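Local coordinates for protein thioredoxin reductase (Streptomyces clavuligerus, PDB 4NTD) that binds FAD and glutathione and, as a flavoenzyme of the thioredoxin reductase family, probably forms the disulfide bond of the natural product holomycin, at residues V292-G296 with N297-P301; G62-R65 with N66-S69; P146-P149 with G150-E153. All blocks are in the same frame, centred on the assembly; numbering follows the deposited sequence. Where two conformers were deposited one is given.

Contact 1 (V292-G296 with N297-P301); sequences VWAVG and NVVDP. With FAD (flavin-adenine dinucleotide), chain C.
Gly296 O is the hub of this turn, taking two backbone hydrogen bonds from the residues that follow it. Val299 N approaches at 3.1 Å from 41° above the carbonyl plane, while Asp300 N lies in that plane at 3.0 Å, so the two donors share the oxygen from different directions. Behind them the chain folds back on the strand it has just left: Val299 CG1 packs on Ala294 CB at 3.7 Å, and CG2 leans on Gly296 O. Val298 CG1 sits between its own backbone N and carbonyl carbon (chi1 69°), a rotation that lays the methyl 3.4 Å from Val295 O.

On the cofactor side, Asn297 N donates a well-aligned hydrogen bond to FAD O1P at 2.9 Å. Gly296 has a positive phi of 85° and brings its CA to 3.3 Å from the same oxygen, an approach well suited to a residue without a side chain. Water 1 supports the arrangement: it donates to Val295 O and to O1P and accepts from Val298 N, tying both arms of the turn to the pyrophosphate.

The Asn297 side chain is held at both ends. ND2 lies 2.9 Å from Asp300 O, its acceptor, which is nearly in the amide plane; OD1 accepts from Arg65 NH1 and rests on the FAD ribityl chain. Glutathione also touches this residue. Asp300 OD1 forms a salt bridge with Arg302.

All of this sits at the end of strand 292-294, an outermost strand of the parallel sheet beside FAD. Its backbone bonds to strand 134-137, Trp293 and Val295 pack on helix 305-338, and Ala294 and Val298 pack on Leu266 of helix 264-269.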
loop_
_atom_site.group_PDB
_atom_site.type_symbol
_atom_site.label_atom_id
_atom_site.label_comp_id
_atom_site.label_asym_id
_atom_site.label_seq_id
_atom_site.Cartn_x
_atom_site.Cartn_y
_atom_site.Cartn_z
ATOM N N VAL A 292 17.768 5.262 5.829
ATOM C CA VAL A 292 17.557 4.886 4.428
ATOM C C VAL A 292 16.333 3.979 4.284
ATOM O O VAL A 292 16.324 2.849 4.776
ATOM C CB VAL A 292 18.798 4.177 3.845
ATOM C CG1 VAL A 292 18.559 3.767 2.394
ATOM C CG2 VAL A 292 20.021 5.076 3.953
ATOM N N TRP A 293 15.306 4.495 3.609
ATOM C CA TRP A 293 14.092 3.740 3.302
ATOM C C TRP A 293 14.097 3.318 1.833
ATOM O O TRP A 293 14.723 3.970 0.996
ATOM C CB TRP A 293 12.841 4.583 3.591
ATOM C CG TRP A 293 12.296 4.437 4.988
ATOM C CD1 TRP A 293 11.225 3.685 5.368
ATOM C CD2 TRP A 293 12.789 5.062 6.182
ATOM N NE1 TRP A 293 11.019 3.797 6.721
ATOM C CE2 TRP A 293 11.965 4.636 7.246
ATOM C CE3 TRP A 293 13.844 5.942 6.455
ATOM C CZ2 TRP A 293 12.163 5.056 8.562
ATOM C CZ3 TRP A 293 14.042 6.357 7.767
ATOM C CH2 TRP A 293 13.205 5.913 8.802
ATOM N N ALA A 294 13.394 2.228 1.533
ATOM C CA ALA A 294 13.225 1.754 0.158
ATOM C C ALA A 294 11.785 1.295 -0.053
ATOM O O ALA A 294 11.249 0.557 0.773
ATOM C CB ALA A 294 14.190 0.619 -0.135
ATOM N N VAL A 295 11.163 1.737 -1.146
ATOM C CA VAL A 295 9.757 1.421 -1.427
ATOM C C VAL A 295 9.508 1.105 -2.898
ATOM O O VAL A 295 10.214 1.597 -3.779
ATOM C CB VAL A 295 8.806 2.571 -1.012
ATOM C CG1 VAL A 295 8.967 2.904 0.463
ATOM C CG2 VAL A 295 9.030 3.811 -1.866
ATOM N N GLY A 296 8.475 0.306 -3.147
ATOM C CA GLY A 296 8.058 -0.062 -4.496
ATOM C C GLY A 296 8.799 -1.241 -5.101
ATOM O O GLY A 296 9.306 -2.111 -4.387
ATOM N N ASN A 297 8.856 -1.258 -6.433
ATOM C CA ASN A 297 9.467 -2.357 -7.188
ATOM C C ASN A 297 10.954 -2.589 -6.898
ATOM O O ASN A 297 11.461 -3.674 -7.181
ATOM C CB ASN A 297 9.299 -2.144 -8.705
ATOM C CG ASN A 297 8.006 -2.724 -9.277
ATOM O OD1 ASN A 297 7.628 -2.368 -10.393
ATOM N ND2 ASN A 297 7.347 -3.633 -8.556
ATOM N N VAL A 298 11.659 -1.591 -6.361
ATOM C CA VAL A 298 13.077 -1.773 -6.012
ATOM C C VAL A 298 13.262 -2.832 -4.915
ATOM O O VAL A 298 14.316 -3.458 -4.838
ATOM C CB VAL A 298 13.781 -0.440 -5.632
ATOM C CG1 VAL A 298 13.261 0.121 -4.313
ATOM C CG2 VAL A 298 15.295 -0.623 -5.576
ATOM N N VAL A 299 12.235 -3.042 -4.088
ATOM C CA VAL A 299 12.274 -4.082 -3.049
ATOM C C VAL A 299 11.177 -5.155 -3.157
ATOM O O VAL A 299 11.246 -6.166 -2.461
ATOM C CB VAL A 299 12.251 -3.472 -1.625
ATOM C CG1 VAL A 299 13.580 -2.802 -1.316
ATOM C CG2 VAL A 299 11.098 -2.490 -1.452
ATOM N N ASP A 300 10.186 -4.956 -4.025
ATOM C CA ASP A 300 9.059 -5.884 -4.135
ATOM C C ASP A 300 8.616 -6.033 -5.594
ATOM O O ASP A 300 7.953 -5.147 -6.129
ATOM C CB ASP A 300 7.894 -5.384 -3.268
ATOM C CG ASP A 300 6.687 -6.316 -3.286
ATOM O OD1 ASP A 300 6.712 -7.354 -3.982
ATOM O OD2 ASP A 300 5.697 -6.000 -2.590
ATOM N N PRO A 301 8.954 -7.170 -6.237
ATOM C CA PRO A 301 8.566 -7.359 -7.640
ATOM C C PRO A 301 7.064 -7.563 -7.886
ATOM O O PRO A 301 6.629 -7.540 -9.038
ATOM C CB PRO A 301 9.339 -8.617 -8.049
ATOM C CG PRO A 301 9.497 -9.383 -6.782
ATOM C CD PRO A 301 9.644 -8.356 -5.695
HETATM P PA FAD C . 8.372 3.192 -11.106
HETATM O O1A FAD C . 6.937 3.571 -11.358
HETATM O O2A FAD C . 9.085 2.363 -12.141
HETATM O O5B FAD C . 9.206 4.543 -10.883
HETATM C C5B FAD C . 10.601 4.492 -10.613
HETATM C C4B FAD C . 11.207 5.825 -11.017
HETATM O O4B FAD C . 12.547 5.901 -10.536
HETATM C C3B FAD C . 11.269 6.004 -12.532
HETATM O O3B FAD C . 10.558 7.183 -12.930
HETATM C C2B FAD C . 12.752 6.107 -12.850
HETATM O O2B FAD C . 13.024 7.046 -13.895
HETATM C C1B FAD C . 13.343 6.556 -11.524
HETATM N N9A FAD C . 14.765 6.225 -11.286
HETATM C C8A FAD C . 15.331 5.005 -11.335
HETATM N N7A FAD C . 16.649 5.081 -11.030
HETATM C C5A FAD C . 16.934 6.370 -10.774
HETATM C C6A FAD C . 18.132 7.144 -10.387
HETATM N N6A FAD C . 19.321 6.522 -10.221
HETATM N N1A FAD C . 17.995 8.480 -10.216
HETATM C C2A FAD C . 16.813 9.111 -10.383
HETATM N N3A FAD C . 15.684 8.461 -10.730
HETATM C C4A FAD C . 15.685 7.120 -10.934
HETATM N N1 FAD C . 0.690 -1.792 -12.369
HETATM C C2 FAD C . -0.608 -1.505 -12.116
HETATM O O2 FAD C . -0.949 -1.337 -10.928
HETATM N N3 FAD C . -1.530 -1.399 -13.091
HETATM C C4 FAD C . -1.218 -1.563 -14.389
HETATM O O4 FAD C . -2.095 -1.463 -15.271
HETATM C C4X FAD C . 0.186 -1.869 -14.754
HETATM N N5 FAD C . 0.595 -2.054 -16.034
HETATM C C5X FAD C . 1.894 -2.347 -16.309
HETATM C C6 FAD C . 2.287 -2.530 -17.631
HETATM C C7 FAD C . 3.608 -2.830 -17.951
HETATM C C7M FAD C . 4.011 -3.026 -19.392
HETATM C C8 FAD C . 4.616 -2.953 -16.868
HETATM C C8M FAD C . 6.050 -3.286 -17.189
HETATM C C9 FAD C . 4.232 -2.772 -15.543
HETATM C C9A FAD C . 2.906 -2.474 -15.217
HETATM N N10 FAD C . 2.489 -2.281 -13.874
HETATM C C10 FAD C . 1.139 -1.978 -13.629
HETATM C "C1'" FAD C . 3.402 -2.368 -12.727
HETATM C "C2'" FAD C . 3.975 -0.979 -12.445
HETATM O "O2'" FAD C . 4.939 -0.653 -13.456
HETATM C "C3'" FAD C . 4.640 -0.905 -11.071
HETATM O "O3'" FAD C . 3.698 -1.301 -10.067
HETATM C "C4'" FAD C . 5.150 0.494 -10.723
HETATM O "O4'" FAD C . 5.911 1.053 -11.800
HETATM C "C5'" FAD C . 6.035 0.474 -9.484
HETATM O "O5'" FAD C . 6.166 1.806 -8.992
HETATM P P FAD C . 7.559 2.352 -8.411
HETATM O O1P FAD C . 8.172 1.295 -7.536
HETATM O O2P FAD C . 7.300 3.737 -7.872
HETATM O O3P FAD C . 8.547 2.420 -9.696
HETATM O O HOH W 1 10.732 1.373 -6.456
#

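Contact 2 (G62-R65 with N66-S69); sequences GAPR and NAPS. With FAD (flavin-adenine dinucleotide), chain C.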
loop_
_atom_site.group_PDB
_atom_site.type_symbol
_atom_site.label_atom_id
_atom_site.label_comp_id
_atom_site.label_asym_id
_atom_site.label_seq_id
_atom_site.Cartn_x
_atom_site.Cartn_y
_atom_site.Cartn_z
ATOM N N GLY A 62 12.850 9.967 -15.177
ATOM C CA GLY A 62 11.776 10.045 -16.174
ATOM C C GLY A 62 11.464 8.767 -16.934
ATOM O O GLY A 62 11.034 8.823 -18.087
ATOM N N ALA A 63 11.646 7.618 -16.286
ATOM C CA ALA A 63 11.435 6.317 -16.928
ATOM C C ALA A 63 10.529 5.399 -16.099
ATOM O O ALA A 63 10.989 4.387 -15.568
ATOM C CB ALA A 63 12.779 5.649 -17.188
ATOM N N PRO A 64 9.230 5.740 -15.997
ATOM C CA PRO A 64 8.282 4.857 -15.304
ATOM C C PRO A 64 8.225 3.477 -15.951
ATOM O O PRO A 64 8.198 3.373 -17.177
ATOM C CB PRO A 64 6.927 5.558 -15.456
ATOM C CG PRO A 64 7.152 6.808 -16.215
ATOM C CD PRO A 64 8.596 6.940 -16.568
ATOM N N ARG A 65 8.206 2.432 -15.130
ATOM C CA ARG A 65 8.233 1.062 -15.636
ATOM C C ARG A 65 7.060 0.757 -16.576
ATOM O O ARG A 65 7.230 0.051 -17.571
ATOM C CB ARG A 65 8.258 0.070 -14.471
ATOM C CG ARG A 65 8.167 -1.382 -14.895
ATOM C CD ARG A 65 8.272 -2.322 -13.714
ATOM N NE ARG A 65 8.143 -3.711 -14.149
ATOM C CZ ARG A 65 7.565 -4.688 -13.454
ATOM N NH1 ARG A 65 7.027 -4.461 -12.257
ATOM N NH2 ARG A 65 7.516 -5.913 -13.967
ATOM N N ASN A 66 5.882 1.296 -16.268
ATOM C CA ASN A 66 4.679 1.010 -17.060
ATOM C C ASN A 66 4.365 2.040 -18.154
ATOM O O ASN A 66 3.260 2.054 -18.698
ATOM C CB ASN A 66 3.462 0.803 -16.148
ATOM C CG ASN A 66 3.117 2.032 -15.327
ATOM O OD1 ASN A 66 4.001 2.769 -14.890
ATOM N ND2 ASN A 66 1.825 2.245 -15.093
ATOM N N ALA A 67 5.348 2.870 -18.500
ATOM C CA ALA A 67 5.199 3.847 -19.583
ATOM C C ALA A 67 4.748 3.235 -20.919
ATOM O O ALA A 67 3.993 3.870 -21.655
ATOM C CB ALA A 67 6.493 4.630 -19.773
ATOM N N PRO A 68 5.206 2.006 -21.243
ATOM C CA PRO A 68 4.760 1.358 -22.489
ATOM C C PRO A 68 3.261 1.025 -22.599
ATOM O O PRO A 68 2.767 0.830 -23.711
ATOM C CB PRO A 68 5.579 0.061 -22.519
ATOM C CG PRO A 68 6.785 0.351 -21.703
ATOM C CD PRO A 68 6.300 1.247 -20.606
ATOM N N SER A 69 2.568 0.968 -21.462
ATOM C CA SER A 69 1.136 0.677 -21.418
ATOM C C SER A 69 0.332 1.971 -21.348
ATOM O O SER A 69 0.552 2.789 -20.455
ATOM C CB SER A 69 0.826 -0.185 -20.195
ATOM O OG SER A 69 -0.536 -0.577 -20.173
HETATM P PA FAD C . 8.372 3.192 -11.106
HETATM O O1A FAD C . 6.937 3.571 -11.358
HETATM O O2A FAD C . 9.085 2.363 -12.141
HETATM O O5B FAD C . 9.206 4.543 -10.883
HETATM C C5B FAD C . 10.601 4.492 -10.613
HETATM C C4B FAD C . 11.207 5.825 -11.017
HETATM O O4B FAD C . 12.547 5.901 -10.536
HETATM C C3B FAD C . 11.269 6.004 -12.532
HETATM O O3B FAD C . 10.558 7.183 -12.930
HETATM C C2B FAD C . 12.752 6.107 -12.850
HETATM O O2B FAD C . 13.024 7.046 -13.895
HETATM C C1B FAD C . 13.343 6.556 -11.524
HETATM N N9A FAD C . 14.765 6.225 -11.286
HETATM C C8A FAD C . 15.331 5.005 -11.335
HETATM N N7A FAD C . 16.649 5.081 -11.030
HETATM C C5A FAD C . 16.934 6.370 -10.774
HETATM C C6A FAD C . 18.132 7.144 -10.387
HETATM N N6A FAD C . 19.321 6.522 -10.221
HETATM N N1A FAD C . 17.995 8.480 -10.216
HETATM C C2A FAD C . 16.813 9.111 -10.383
HETATM N N3A FAD C . 15.684 8.461 -10.730
HETATM C C4A FAD C . 15.685 7.120 -10.934
HETATM N N1 FAD C . 0.690 -1.792 -12.369
HETATM C C2 FAD C . -0.608 -1.505 -12.116
HETATM O O2 FAD C . -0.949 -1.337 -10.928
HETATM N N3 FAD C . -1.530 -1.399 -13.091
HETATM C C4 FAD C . -1.218 -1.563 -14.389
HETATM O O4 FAD C . -2.095 -1.463 -15.271
HETATM C C4X FAD C . 0.186 -1.869 -14.754
HETATM N N5 FAD C . 0.595 -2.054 -16.034
HETATM C C5X FAD C . 1.894 -2.347 -16.309
HETATM C C6 FAD C . 2.287 -2.530 -17.631
HETATM C C7 FAD C . 3.608 -2.830 -17.951
HETATM C C7M FAD C . 4.011 -3.026 -19.392
HETATM C C8 FAD C . 4.616 -2.953 -16.868
HETATM C C8M FAD C . 6.050 -3.286 -17.189
HETATM C C9 FAD C . 4.232 -2.772 -15.543
HETATM C C9A FAD C . 2.906 -2.474 -15.217
HETATM N N10 FAD C . 2.489 -2.281 -13.874
HETATM C C10 FAD C . 1.139 -1.978 -13.629
HETATM C "C1'" FAD C . 3.402 -2.368 -12.727
HETATM C "C2'" FAD C . 3.975 -0.979 -12.445
HETATM O "O2'" FAD C . 4.939 -0.653 -13.456
HETATM C "C3'" FAD C . 4.640 -0.905 -11.071
HETATM O "O3'" FAD C . 3.698 -1.301 -10.067
HETATM C "C4'" FAD C . 5.150 0.494 -10.723
HETATM O "O4'" FAD C . 5.911 1.053 -11.800
HETATM C "C5'" FAD C . 6.035 0.474 -9.484
HETATM O "O5'" FAD C . 6.166 1.806 -8.992
HETATM P P FAD C . 7.559 2.352 -8.411
HETATM O O1P FAD C . 8.172 1.295 -7.536
HETATM O O2P FAD C . 7.300 3.737 -7.872
HETATM O O3P FAD C . 8.547 2.420 -9.696
#
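A chi1 of 62° tucks Asn66 CG between its backbone N and carbonyl carbon, which sets OD1 beside Pro64 CB and leaves Asn66 CB up against the cofactor, 3.4 Å from O2' and close to C9A. Arg65 turns the other way. Its chain runs fully extended from CG to NE, with CG opposite the backbone N (chi1 175°), and its aliphatic part runs alongside the ribityl O2' and the flavin methyl C8M, CG lying 3.7 Å from C8M. Flavin C9 then lies over one face of the guanidinium, 4.2 Å above its plane and offset toward the rim.

The polar end of Arg65 is well occupied. NE is in a salt bridge with Asp143, and NH1 donates to O32 of the bound glutathione, so one side chain links the flavin to the glutathione pocket.

This loop follows strand 56-60 of the Rossmann-type FAD domain, and it runs along the cofactor from the adenosine ribose to the isoalloxazine. Ala63 N donates to the ribose O2B at 2.8 Å, and Arg65 N to the phosphate O2A at 3.1 Å. Asp60, at the end of that strand, accepts from Gly62 N and also bonds FAD.

Two overlapping type I turns then curl the chain round, Pro64 to Ala67 and Asn66 to Ser69. In the first, Ala67 N donates a hydrogen bond to Pro64 O at 3.2 Å, and Ala67 CB packs against the Pro64 ring. Ser69 N closes the second on Asn66 O. Pro68 CD rests 3.4 Å from Arg65 O, and Ser69 CB lies 3.8 Å from flavin C6.

Contact 3 (P146-P149 with G150-E153); sequences PDIP and GVRE
A Pro-Gly type II beta turn, Ile148 to Val151, leads the chain at the protein surface from the loop after strand 141-144 into the short helix 151-154, with Gly150 as N-cap. Val151 N closes the turn on Ile148 O at 3.1 Å, a nearly straight bond (163°). Gly150 sits at the third position with a phi of 102°, the positive value that this turn type needs and that glycine adopts readily.

The side-chain packing centres on the buried Val151. Its CG1, anti to the backbone N (chi1 167°), lies 3.7 Å from Pro146 O and also near the Pro146 ring. CG2 takes the place beside the backbone N and meets Ile148 CB at 3.8 Å. Just upstream, Asp147 is the centre of an inverse gamma turn, with a weak bond from Ile148 N to Pro146 O.

Outside the segment, Val151 packs on Leu230 of strand 227-233, and Pro149 shares a backbone hydrogen bond with the same residue. Ile148 O has a second donor: water 2 gives it a hydrogen bond at 2.9 Å and accepts one from Arg152 N, in the first turn of the helix.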
loop_
_atom_site.group_PDB
_atom_site.type_symbol
_atom_site.label_atom_id
_atom_site.label_comp_id
_atom_site.label_asym_id
_atom_site.label_seq_id
_atom_site.Cartn_x
_atom_site.Cartn_y
_atom_site.Cartn_z
ATOM N N PRO A 146 13.379 -11.200 -23.419
ATOM C CA PRO A 146 14.104 -12.131 -24.285
ATOM C C PRO A 146 14.447 -11.510 -25.637
ATOM O O PRO A 146 13.643 -10.765 -26.200
ATOM C CB PRO A 146 13.134 -13.309 -24.449
ATOM C CG PRO A 146 11.791 -12.783 -24.089
ATOM C CD PRO A 146 12.003 -11.650 -23.133
ATOM N N ASP A 147 15.639 -11.820 -26.140
ATOM C CA ASP A 147 16.121 -11.256 -27.398
ATOM C C ASP A 147 15.528 -12.022 -28.582
ATOM O O ASP A 147 16.204 -12.829 -29.227
ATOM C CB ASP A 147 17.656 -11.273 -27.431
ATOM C CG ASP A 147 18.234 -10.497 -28.606
ATOM O OD1 ASP A 147 17.531 -9.637 -29.182
ATOM O OD2 ASP A 147 19.408 -10.746 -28.949
ATOM N N ILE A 148 14.251 -11.756 -28.845
ATOM C CA ILE A 148 13.512 -12.362 -29.948
ATOM C C ILE A 148 12.897 -11.224 -30.765
ATOM O O ILE A 148 12.275 -10.331 -30.191
ATOM C CB ILE A 148 12.397 -13.296 -29.428
ATOM C CG1 ILE A 148 13.015 -14.518 -28.736
ATOM C CG2 ILE A 148 11.479 -13.733 -30.563
ATOM C CD1 ILE A 148 12.036 -15.333 -27.917
ATOM N N PRO A 149 13.076 -11.243 -32.099
ATOM C CA PRO A 149 12.517 -10.172 -32.928
ATOM C C PRO A 149 11.027 -9.928 -32.691
ATOM O O PRO A 149 10.237 -10.874 -32.669
ATOM C CB PRO A 149 12.762 -10.669 -34.356
ATOM C CG PRO A 149 13.968 -11.528 -34.245
ATOM C CD PRO A 149 13.893 -12.180 -32.894
ATOM N N GLY A 150 10.667 -8.659 -32.498
ATOM C CA GLY A 150 9.286 -8.260 -32.240
ATOM C C GLY A 150 8.986 -7.970 -30.778
ATOM O O GLY A 150 8.075 -7.200 -30.478
ATOM N N VAL A 151 9.746 -8.576 -29.867
ATOM C CA VAL A 151 9.470 -8.465 -28.429
ATOM C C VAL A 151 9.588 -7.021 -27.929
ATOM O O VAL A 151 8.688 -6.527 -27.247
ATOM C CB VAL A 151 10.378 -9.412 -27.606
ATOM C CG1 VAL A 151 10.330 -9.083 -26.119
ATOM C CG2 VAL A 151 9.968 -10.860 -27.844
ATOM N N ARG A 152 10.687 -6.350 -28.272
ATOM C CA ARG A 152 10.892 -4.949 -27.879
ATOM C C ARG A 152 9.810 -4.025 -28.427
ATOM O O ARG A 152 9.300 -3.162 -27.706
ATOM C CB ARG A 152 12.257 -4.430 -28.351
ATOM C CG ARG A 152 13.394 -4.630 -27.364
ATOM C CD ARG A 152 14.517 -3.626 -27.590
ATOM N NE ARG A 152 15.052 -3.678 -28.953
ATOM C CZ ARG A 152 14.763 -2.823 -29.939
ATOM N NH1 ARG A 152 13.927 -1.802 -29.755
ATOM N NH2 ARG A 152 15.323 -2.993 -31.132
ATOM N N GLU A 153 9.470 -4.217 -29.700
ATOM C CA GLU A 153 8.522 -3.353 -30.383
ATOM C C GLU A 153 7.114 -3.458 -29.785
ATOM O O GLU A 153 6.405 -2.456 -29.678
ATOM C CB GLU A 153 8.501 -3.679 -31.883
ATOM C CG GLU A 153 9.782 -3.299 -32.622
ATOM C CD GLU A 153 10.878 -4.348 -32.525
ATOM O OE1 GLU A 153 10.668 -5.385 -31.860
ATOM O OE2 GLU A 153 11.957 -4.127 -33.115
HETATM O O HOH W 2 13.120 -7.634 -29.520
#

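Overall arrangement
Along the chain contact 2 comes first, then contacts 3 and 1. Contacts 1 and 2 have centres about 17 Å apart, yet share one parallel sheet: contact 1 includes strand 292-294 and the loop after it, and contact 2 is the loop after strand 56-60, with strands 31-36 and 134-137 between. Both touch FAD, and they meet where Asn297 and Arg65 join, next to the bound glutathione; together they bring the cofactor and glutathione into one site. Contact 3 is peripheral: its nearest atoms are about 7 Å from contact 2 and about 16 Å from contact 1. It touches neither ligand and packs against strand 227-233 and Thr180, just past strand 175-178 of the second parallel sheet.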